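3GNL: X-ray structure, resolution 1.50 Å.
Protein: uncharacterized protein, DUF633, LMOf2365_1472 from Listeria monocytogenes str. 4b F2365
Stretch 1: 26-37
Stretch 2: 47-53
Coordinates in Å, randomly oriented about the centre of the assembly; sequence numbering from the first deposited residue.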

# COMPACT_ATOMS: atom_id res chain seq x y z
N ALA A 26 -6.14 7.44 10.91
CA ALA A 26 -6.39 8.38 9.83
C ALA A 26 -6.33 7.65 8.49
O ALA A 26 -5.32 7.03 8.18
CB ALA A 26 -5.43 9.56 9.84
N ASP A 27 -7.43 7.74 7.74
CA ASP A 27 -7.56 7.12 6.43
C ASP A 27 -7.43 8.20 5.36
O ASP A 27 -8.37 8.97 5.11
CB ASP A 27 -8.92 6.40 6.34
CG ASP A 27 -9.06 5.57 5.09
OD1 ASP A 27 -8.03 5.36 4.41
OD2 ASP A 27 -10.18 5.11 4.78
N ILE A 28 -6.29 8.20 4.68
CA ILE A 28 -5.94 9.24 3.72
C ILE A 28 -6.49 8.91 2.35
O ILE A 28 -6.18 7.84 1.80
CB ILE A 28 -4.44 9.35 3.66
CG1 ILE A 28 -3.88 9.47 5.08
CG2 ILE A 28 -4.06 10.51 2.72
CD1 ILE A 28 -4.34 10.80 5.88
N GLY A 29 -7.25 9.82 1.76
CA GLY A 29 -7.94 9.47 0.51
C GLY A 29 -8.95 8.37 0.72
O GLY A 29 -9.07 7.41 -0.09
N SER A 30 -9.71 8.48 1.80
CA SER A 30 -10.64 7.41 2.19
C SER A 30 -11.68 7.14 1.12
O SER A 30 -12.26 8.07 0.53
CB SER A 30 -11.36 7.89 3.44
OG SER A 30 -12.13 6.84 3.98
N ASP A 31 -11.94 5.86 0.87
CA ASP A 31 -12.96 5.47 -0.08
C ASP A 31 -14.33 5.60 0.59
O ASP A 31 -14.74 4.66 1.27
CB ASP A 31 -12.68 4.03 -0.51
CG ASP A 31 -13.57 3.57 -1.64
OD1 ASP A 31 -14.53 4.29 -2.00
OD2 ASP A 31 -13.32 2.46 -2.15
N HIS A 32 -15.03 6.73 0.41
CA HIS A 32 -16.34 6.97 1.05
C HIS A 32 -16.39 6.84 2.58
O HIS A 32 -17.48 6.79 3.16
CB HIS A 32 -17.43 6.12 0.44
CG HIS A 32 -17.72 6.42 -1.00
ND1 HIS A 32 -16.83 6.12 -2.02
CD2 HIS A 32 -18.81 6.95 -1.60
CE1 HIS A 32 -17.35 6.49 -3.18
NE2 HIS A 32 -18.56 6.98 -2.96
N ALA A 33 -15.22 6.87 3.25
CA ALA A 33 -15.14 6.62 4.68
C ALA A 33 -15.70 5.23 5.03
O ALA A 33 -16.05 5.03 6.20
CB ALA A 33 -15.88 7.72 5.46
N TYR A 34 -15.80 4.31 4.06
CA TYR A 34 -16.34 2.98 4.37
C TYR A 34 -15.48 2.31 5.44
O TYR A 34 -16.03 1.73 6.42
CB TYR A 34 -16.34 2.05 3.14
CG TYR A 34 -17.28 2.39 2.03
CD1 TYR A 34 -18.55 2.86 2.29
CD2 TYR A 34 -16.88 2.21 0.71
CE1 TYR A 34 -19.44 3.15 1.23
CE2 TYR A 34 -17.76 2.52 -0.35
CZ TYR A 34 -19.02 3.00 -0.05
OH TYR A 34 -19.88 3.29 -1.08
N LEU A 35 -14.17 2.34 5.25
CA LEU A 35 -13.27 1.69 6.20
C LEU A 35 -13.32 2.30 7.61
O LEU A 35 -13.48 1.55 8.58
CB LEU A 35 -11.86 1.56 5.60
CG LEU A 35 -10.77 0.98 6.51
CD1 LEU A 35 -9.68 0.27 5.67
CD2 LEU A 35 -10.16 1.97 7.44
N PRO A 36 -13.26 3.63 7.75
CA PRO A 36 -13.42 4.26 9.07
C PRO A 36 -14.73 3.90 9.70
O PRO A 36 -14.77 3.61 10.91
CB PRO A 36 -13.38 5.74 8.74
CG PRO A 36 -12.50 5.84 7.51
CD PRO A 36 -12.82 4.59 6.72
N CYS A 37 -15.81 3.87 8.94
CA CYS A 37 -17.11 3.52 9.54
C CYS A 37 -17.09 2.09 10.02
O CYS A 37 -17.55 1.82 11.13
CB CYS A 37 -18.27 3.75 8.58
SG CYS A 37 -18.64 5.56 8.25
N PHE A 47 -11.62 6.30 17.01
CA PHE A 47 -11.70 7.60 16.41
C PHE A 47 -11.07 7.45 15.03
O PHE A 47 -10.12 6.68 14.89
CB PHE A 47 -10.95 8.64 17.24
CG PHE A 47 -10.80 9.95 16.55
CD1 PHE A 47 -11.87 10.84 16.46
CD2 PHE A 47 -9.58 10.32 15.96
CE1 PHE A 47 -11.72 12.08 15.79
CE2 PHE A 47 -9.43 11.53 15.30
CZ PHE A 47 -10.49 12.42 15.22
N ALA A 48 -11.61 8.16 14.02
CA ALA A 48 -10.98 8.22 12.70
C ALA A 48 -11.03 9.61 12.11
O ALA A 48 -12.03 10.32 12.26
CB ALA A 48 -11.65 7.27 11.76
N ILE A 49 -9.98 9.98 11.40
CA ILE A 49 -10.00 11.08 10.42
C ILE A 49 -10.17 10.43 9.04
O ILE A 49 -9.43 9.48 8.72
CB ILE A 49 -8.67 11.85 10.43
CG1 ILE A 49 -8.44 12.50 11.82
CG2 ILE A 49 -8.63 12.88 9.30
CD1 ILE A 49 -6.98 13.01 12.03
N ALA A 50 -11.14 10.89 8.27
CA ALA A 50 -11.23 10.51 6.87
C ALA A 50 -10.78 11.69 6.02
O ALA A 50 -11.49 12.70 5.94
CB ALA A 50 -12.63 10.06 6.53
N GLY A 51 -9.61 11.57 5.39
CA GLY A 51 -9.07 12.67 4.57
C GLY A 51 -9.50 12.60 3.12
O GLY A 51 -9.61 11.53 2.55
N GLU A 52 -9.77 13.74 2.48
CA GLU A 52 -10.10 13.77 1.07
C GLU A 52 -9.48 15.02 0.50
O GLU A 52 -9.35 16.00 1.21
CB GLU A 52 -11.62 13.79 0.81
CG GLU A 52 -12.37 12.66 1.51
CD GLU A 52 -12.13 11.34 0.88
OE1 GLU A 52 -11.48 11.26 -0.18
OE2 GLU A 52 -12.59 10.33 1.48
N VAL A 53 -9.07 14.98 -0.78
CA VAL A 53 -8.44 16.16 -1.37
C VAL A 53 -9.38 17.02 -2.22
O VAL A 53 -9.16 18.23 -2.32
CB VAL A 53 -7.07 15.81 -2.02
CG1 VAL A 53 -7.27 14.94 -3.24
CG2 VAL A 53 -6.31 17.08 -2.41

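Backbone hydrogen bonding joins the two stretches as neighbouring parallel strands, whose N-to-C directions differ by 14° and whose axes approach to 4.7 Å. D27 N donates to I49 O at 2.8 Å, and G51 N donates to D27 O at 2.9 Å. Both bonds are nearly straight, so D27 grips the partner strand through both its amide and its carbonyl, as one residue in a parallel pair does. The register sets A26 beside I49 and D27 beside A50. A further contact of strand type is made by A26 CA, whose C-H points to I49 O at 3.4 Å.

The chain bends in a type II turn from D27 to S30, with I28 and G29 at its centre. G29 occupies a position with phi 64°, a value that glycine adopts readily. The turn keeps S30 close to the partner, and S30 N donates to G51 O at 3.1 Å. G51 itself is buried and packs against the first stretch through its backbone alone, using both its N, which donates to D27 O, and its O, which accepts from S30 N.

Apolar contacts pad both faces of the pair. On one, A26 CB meets I49 CB at 4.0 Å. On the other, which carries A50, the small methyl of A50 leaves room for the chain that returns over it: A33 CB lies 4.1 Å from A50 CB, and P36 CG 4.3 Å from the same atom. P36, in the first turn of the helix, also places its CB 3.8 Å from A48 CB.

Polar side chains brace the turn. S30 OG donates to D27 OD2 at 2.7 Å, tying together the ends of the turn. The buried E52 folds its side chain back, with chi1 and chi2 both m, bringing OE2 to 2.5 Å from S30 O; oxygens this close suggest a protonated carboxyl group.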